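Local coordinates for ultraspiracle (Drosophila melanogaster, PDB 1HG4), which probably acts as a ligand-binding nuclear hormone receptor and transcription factor, the insect relative of RXR that partners the ecdysone receptor, at residues I14-A17 with E18-E22; V55-K58 with Q59-Q62. All coordinates share one frame; numbering follows the deposited sequence.

Interaction 1 (I14-A17 with E18-E22); sequences IIEA and EQRAE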
ATOM      1  N   ILE A  14       5.353 -14.247  16.637  1.00 37.66           N
ATOM      2  CA  ILE A  14       5.018 -15.177  15.579  1.00 36.09           C
ATOM      3  C   ILE A  14       5.377 -16.595  16.014  1.00 35.38           C
ATOM      4  O   ILE A  14       4.684 -17.549  15.687  1.00 33.84           O
ATOM      5  CB  ILE A  14       5.764 -14.825  14.297  1.00 34.74           C
ATOM      6  CG1 ILE A  14       5.320 -13.439  13.822  1.00 33.74           C
ATOM      7  CG2 ILE A  14       5.491 -15.874  13.247  1.00 32.77           C
ATOM      8  CD1 ILE A  14       6.057 -12.949  12.613  1.00 36.10           C
ATOM      9  N   ILE A  15       6.467 -16.722  16.758  1.00 35.23           N
ATOM     10  CA  ILE A  15       6.905 -18.015  17.249  1.00 35.57           C
ATOM     11  C   ILE A  15       5.869 -18.554  18.226  1.00 34.52           C
ATOM     12  O   ILE A  15       5.489 -19.722  18.167  1.00 34.97           O
ATOM     13  CB  ILE A  15       8.290 -17.910  17.958  1.00 35.95           C
ATOM     14  CG1 ILE A  15       9.412 -18.010  16.922  1.00 37.31           C
ATOM     15  CG2 ILE A  15       8.460 -19.028  18.989  1.00 34.71           C
ATOM     16  CD1 ILE A  15       9.496 -19.373  16.254  1.00 37.85           C
ATOM     17  N   GLU A  16       5.404 -17.691  19.113  1.00 34.14           N
ATOM     18  CA  GLU A  16       4.423 -18.091  20.104  1.00 34.57           C
ATOM     19  C   GLU A  16       3.154 -18.660  19.474  1.00 33.29           C
ATOM     20  O   GLU A  16       2.570 -19.612  19.987  1.00 32.86           O
ATOM     21  CB  GLU A  16       4.070 -16.906  21.000  1.00 37.72           C
ATOM     22  CG  GLU A  16       3.438 -17.332  22.314  1.00 41.94           C
ATOM     23  CD  GLU A  16       3.314 -16.195  23.300  1.00 44.72           C
ATOM     24  OE1 GLU A  16       2.441 -15.323  23.091  1.00 47.06           O
ATOM     25  OE2 GLU A  16       4.096 -16.178  24.278  1.00 46.03           O
ATOM     26  N   ALA A  17       2.724 -18.069  18.367  1.00 31.01           N
ATOM     27  CA  ALA A  17       1.533 -18.532  17.678  1.00 31.28           C
ATOM     28  C   ALA A  17       1.721 -19.967  17.170  1.00 31.45           C
ATOM     29  O   ALA A  17       0.864 -20.825  17.375  1.00 30.54           O
ATOM     30  CB  ALA A  17       1.217 -17.607  16.509  1.00 29.91           C
ATOM     31  N   GLU A  18       2.844 -20.218  16.507  1.00 30.85           N
ATOM     32  CA  GLU A  18       3.128 -21.536  15.969  1.00 32.48           C
ATOM     33  C   GLU A  18       3.153 -22.571  17.071  1.00 33.07           C
ATOM     34  O   GLU A  18       2.438 -23.570  17.014  1.00 32.50           O
ATOM     35  CB  GLU A  18       4.481 -21.551  15.269  1.00 34.57           C
ATOM     36  CG  GLU A  18       4.532 -20.809  13.951  1.00 37.39           C
ATOM     37  CD  GLU A  18       5.941 -20.763  13.387  1.00 39.15           C
ATOM     38  OE1 GLU A  18       6.580 -21.831  13.281  1.00 40.56           O
ATOM     39  OE2 GLU A  18       6.413 -19.661  13.048  1.00 40.60           O
ATOM     40  N   GLN A  19       3.985 -22.319  18.076  1.00 32.98           N
ATOM     41  CA  GLN A  19       4.144 -23.237  19.195  1.00 32.63           C
ATOM     42  C   GLN A  19       2.863 -23.543  19.943  1.00 32.51           C
ATOM     43  O   GLN A  19       2.560 -24.699  20.198  1.00 33.53           O
ATOM     44  CB  GLN A  19       5.196 -22.699  20.157  1.00 33.26           C
ATOM     45  CG  GLN A  19       6.610 -22.873  19.639  1.00 36.48           C
ATOM     46  CD  GLN A  19       7.651 -22.147  20.467  1.00 37.56           C
ATOM     47  OE1 GLN A  19       8.842 -22.425  20.349  1.00 39.52           O
ATOM     48  NE2 GLN A  19       7.213 -21.200  21.294  1.00 37.65           N
ATOM     49  N   ARG A  20       2.106 -22.517  20.299  1.00 32.88           N
ATOM     50  CA  ARG A  20       0.866 -22.740  21.019  1.00 32.69           C
ATOM     51  C   ARG A  20      -0.149 -23.492  20.158  1.00 32.73           C
ATOM     52  O   ARG A  20      -0.847 -24.364  20.647  1.00 34.58           O
ATOM     53  CB  ARG A  20       0.275 -21.407  21.490  1.00 31.63           C
ATOM     54  CG  ARG A  20       1.185 -20.625  22.431  1.00 32.37           C
ATOM     55  CD  ARG A  20       0.436 -19.447  23.039  1.00 31.68           C
ATOM     56  NE  ARG A  20      -0.591 -19.890  23.972  1.00 29.63           N
ATOM     57  CZ  ARG A  20      -1.741 -19.257  24.174  1.00 30.92           C
ATOM     58  NH1 ARG A  20      -2.019 -18.140  23.507  1.00 32.97           N
ATOM     59  NH2 ARG A  20      -2.619 -19.748  25.035  1.00 28.49           N
ATOM     60  N   ALA A  21      -0.232 -23.160  18.879  1.00 31.89           N
ATOM     61  CA  ALA A  21      -1.179 -23.834  18.003  1.00 32.41           C
ATOM     62  C   ALA A  21      -0.830 -25.319  17.899  1.00 33.24           C
ATOM     63  O   ALA A  21      -1.702 -26.169  17.734  1.00 32.14           O
ATOM     64  CB  ALA A  21      -1.158 -23.197  16.625  1.00 30.80           C
ATOM     65  N   GLU A  22       0.456 -25.616  18.009  1.00 34.10           N
ATOM     66  CA  GLU A  22       0.943 -26.980  17.912  1.00 36.87           C
ATOM     67  C   GLU A  22       0.689 -27.842  19.153  1.00 37.59           C
ATOM     68  O   GLU A  22       0.666 -29.070  19.053  1.00 37.36           O
ATOM     69  CB  GLU A  22       2.441 -26.961  17.593  1.00 39.28           C
ATOM     70  CG  GLU A  22       3.203 -28.208  18.012  1.00 45.80           C
ATOM     71  CD  GLU A  22       4.676 -28.157  17.622  1.00 49.66           C
ATOM     72  OE1 GLU A  22       5.346 -27.141  17.929  1.00 51.39           O
ATOM     73  OE2 GLU A  22       5.164 -29.137  17.011  1.00 50.69           O
TER

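Interaction 2 (V55-K58 with Q59-Q62); sequences VVNK and QLFQ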
ATOM      1  N   VAL A  55      -3.222 -37.268   9.970  1.00 26.32           N
ATOM      2  CA  VAL A  55      -2.105 -36.403  10.337  1.00 25.88           C
ATOM      3  C   VAL A  55      -2.287 -35.006   9.730  1.00 26.69           C
ATOM      4  O   VAL A  55      -2.234 -33.996  10.435  1.00 26.89           O
ATOM      5  CB  VAL A  55      -0.762 -36.985   9.845  1.00 26.37           C
ATOM      6  CG1 VAL A  55       0.323 -35.912   9.887  1.00 25.22           C
ATOM      7  CG2 VAL A  55      -0.351 -38.164  10.724  1.00 25.75           C
ATOM      8  N   VAL A  56      -2.517 -34.954   8.421  1.00 25.61           N
ATOM      9  CA  VAL A  56      -2.706 -33.687   7.744  1.00 25.53           C
ATOM     10  C   VAL A  56      -3.928 -32.935   8.264  1.00 25.62           C
ATOM     11  O   VAL A  56      -3.863 -31.722   8.440  1.00 25.62           O
ATOM     12  CB  VAL A  56      -2.836 -33.898   6.224  1.00 26.72           C
ATOM     13  CG1 VAL A  56      -3.034 -32.576   5.520  1.00 26.03           C
ATOM     14  CG2 VAL A  56      -1.587 -34.569   5.697  1.00 28.32           C
ATOM     15  N   ASN A  57      -5.034 -33.639   8.523  1.00 24.57           N
ATOM     16  CA  ASN A  57      -6.238 -32.970   9.016  1.00 25.00           C
ATOM     17  C   ASN A  57      -6.015 -32.307  10.379  1.00 24.50           C
ATOM     18  O   ASN A  57      -6.656 -31.305  10.694  1.00 24.05           O
ATOM     19  CB  ASN A  57      -7.430 -33.946   9.095  1.00 25.07           C
ATOM     20  CG  ASN A  57      -7.948 -34.374   7.711  1.00 24.34           C
ATOM     21  OD1 ASN A  57      -7.889 -33.622   6.749  1.00 20.52           O
ATOM     22  ND2 ASN A  57      -8.472 -35.594   7.628  1.00 25.28           N
ATOM     23  N   LYS A  58      -5.110 -32.867  11.181  1.00 24.12           N
ATOM     24  CA  LYS A  58      -4.803 -32.289  12.487  1.00 25.15           C
ATOM     25  C   LYS A  58      -3.909 -31.055  12.314  1.00 24.16           C
ATOM     26  O   LYS A  58      -4.056 -30.057  13.018  1.00 22.40           O
ATOM     27  CB  LYS A  58      -4.109 -33.312  13.392  1.00 25.67           C
ATOM     28  CG  LYS A  58      -5.012 -34.451  13.827  1.00 30.09           C
ATOM     29  CD  LYS A  58      -4.346 -35.377  14.847  1.00 32.03           C
ATOM     30  CE  LYS A  58      -5.297 -36.521  15.223  1.00 34.99           C
ATOM     31  NZ  LYS A  58      -4.761 -37.440  16.283  1.00 36.57           N
ATOM     32  N   GLN A  59      -2.985 -31.122  11.363  1.00 23.82           N
ATOM     33  CA  GLN A  59      -2.105 -29.994  11.110  1.00 23.91           C
ATOM     34  C   GLN A  59      -2.898 -28.843  10.508  1.00 23.49           C
ATOM     35  O   GLN A  59      -2.558 -27.675  10.713  1.00 21.98           O
ATOM     36  CB  GLN A  59      -0.958 -30.409  10.183  1.00 24.55           C
ATOM     37  CG  GLN A  59      -0.023 -31.431  10.827  1.00 25.60           C
ATOM     38  CD  GLN A  59       1.197 -31.730   9.987  1.00 27.95           C
ATOM     39  OE1 GLN A  59       1.330 -31.248   8.856  1.00 30.53           O
ATOM     40  NE2 GLN A  59       2.101 -32.533  10.535  1.00 25.08           N
ATOM     41  N   LEU A  60      -3.964 -29.177   9.778  1.00 23.54           N
ATOM     42  CA  LEU A  60      -4.816 -28.163   9.172  1.00 24.40           C
ATOM     43  C   LEU A  60      -5.564 -27.408  10.266  1.00 23.60           C
ATOM     44  O   LEU A  60      -5.648 -26.176  10.239  1.00 23.37           O
ATOM     45  CB  LEU A  60      -5.818 -28.795   8.209  1.00 24.61           C
ATOM     46  CG  LEU A  60      -5.409 -28.911   6.743  1.00 28.01           C
ATOM     47  CD1 LEU A  60      -6.499 -29.654   5.975  1.00 29.25           C
ATOM     48  CD2 LEU A  60      -5.196 -27.514   6.150  1.00 27.49           C
ATOM     49  N   PHE A  61      -6.111 -28.155  11.221  1.00 22.80           N
ATOM     50  CA  PHE A  61      -6.840 -27.552  12.330  1.00 22.07           C
ATOM     51  C   PHE A  61      -5.911 -26.587  13.054  1.00 20.23           C
ATOM     52  O   PHE A  61      -6.277 -25.453  13.346  1.00 19.38           O
ATOM     53  CB  PHE A  61      -7.316 -28.623  13.320  1.00 20.22           C
ATOM     54  CG  PHE A  61      -8.210 -28.085  14.401  1.00 20.38           C
ATOM     55  CD1 PHE A  61      -7.670 -27.592  15.585  1.00 19.86           C
ATOM     56  CD2 PHE A  61      -9.592 -28.025  14.217  1.00 19.79           C
ATOM     57  CE1 PHE A  61      -8.499 -27.042  16.573  1.00 20.06           C
ATOM     58  CE2 PHE A  61     -10.430 -27.476  15.203  1.00 19.75           C
ATOM     59  CZ  PHE A  61      -9.880 -26.986  16.378  1.00 19.13           C
ATOM     60  N   GLN A  62      -4.709 -27.067  13.346  1.00 20.41           N
ATOM     61  CA  GLN A  62      -3.708 -26.282  14.044  1.00 21.96           C
ATOM     62  C   GLN A  62      -3.347 -25.027  13.270  1.00 22.98           C
ATOM     63  O   GLN A  62      -3.171 -23.955  13.859  1.00 24.02           O
ATOM     64  CB  GLN A  62      -2.464 -27.142  14.291  1.00 23.57           C
ATOM     65  CG  GLN A  62      -2.664 -28.181  15.389  1.00 22.08           C
ATOM     66  CD  GLN A  62      -1.672 -29.327  15.308  1.00 25.31           C
ATOM     67  OE1 GLN A  62      -0.475 -29.122  15.110  1.00 24.64           O
ATOM     68  NE2 GLN A  62      -2.171 -30.551  15.479  1.00 25.65           N
TER

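Interaction 1 (I14-A17 with E18-E22)
The carboxylate of Glu18, which slants across Ile14, is gripped from outside: OE1 makes salt bridges with Arg175 NH2 and Lys182 NZ, and OE2 a hydrogen bond with Ser179 OG. The same carboxylate also meets its own helix: OE2 lies 3.9 Å from Ile14 CG2. With chi1 at -72°, CG of Glu18 lies beside the backbone N, 3.7 Å from Ile14 O, and the rest of the chain runs out straight. Three bonds should fix the carboxylate's rotation, and its two basic partners would be expected to keep it charged. One residue on, Gln19 lays its amide against Ile15, and NE2 comes within 3.4 Å of Ile15 CG2. The backbone beneath is regular helix. Gln19 N reaches Ile15 O at 3.0 Å, almost straight at 175°, whereas the bond from Glu18 N to Ile14 O is weak. On the exposed side, Glu16 and Arg20 run alongside each other and point the same way. Only their stems touch, with Glu16 CG 3.7 Å from Arg20 CD. Their charged ends stay apart, OE1 of Glu16 being 5.3 Å from NH1 of Arg20. Helix 11-24 thus has Ile15, Glu18 and Gln19 against helix 175-186, and Ala17 and Ala21 against Tyr66 of helix 46-68.

Interaction 2 (V55-K58 with Q59-Q62)
Leu60 and Val56 belong to the closely packed, buried side of this helical turn. Leu60 N bonds to Val56 O at 2.9 Å. The Leu60 stem covers the same carbonyl, with CB 3.5 Å from Val56 O. Asn57 is buried too, and its amide is used twice: OD1 accepts from Phe32 N and ND2 donates to Leu33 O. Asn57 O accepts from Phe61 N, which sits above the carbonyl plane, 38° out of it. Val56 points away from residues 59-62, and its side chain is about 4 Å from the bound lipid LPP. Through Val56, helix 46-68 lines part of the lipid pocket in the mainly helical ligand-binding domain fold of nuclear receptors, and its inner face also packs on Leu93 and Trp89 of helix 78-100.

The side nearer solvent, with the partly exposed Val55, Lys58, Gln59 and Gln62, meets mostly through stems and backbone. Val55 and Gln59 lie side by side, pointing the same way. Their only close side-chain approach is Val55 CG1 to Gln59 NE2 at 3.9 Å, and that NE2 donates to Leu137 O. Lys58 is fully extended and leaves the turn to form a salt bridge with Asp27. Gln62 instead lies back along the helix, extended beyond CG. Its CG lies beside the backbone N (chi1 -74°), which sets the chain over the Lys58 carbonyl, CG being 3.3 Å from Lys58 O. Gln62 NE2 is also near that oxygen, but the angle is too poor for a hydrogen bond. Gln62 N bonds to Lys58 O at 3.1 Å. With an alanine here instead of Gln62, the Lys58 carbonyl would probably be less covered and Lys58 CB would be likely to lose its amide neighbour, 4.0 Å away at Gln62 NE2.

From the N terminus, the chain first makes interaction 1 within helix 11-24. It then passes through the connecting segment to helix 46-68, where interaction 2 lies. Each contact spans consecutive turns of a single helix, so neither closes a loop. They stand in series and neither nest nor cross. Their centres are 14 Å apart, yet they meet at one end: Gln62 CG lies 3.2 Å from Ala21 O, and Gln62 OE1 is 3.8 Å from Glu22 CA. The end of interaction 1 is thereby packed on the end of interaction 2. Interaction 1 faces helix 175-186, and interaction 2 reaches helix 78-100 and, through Val56, the lipid.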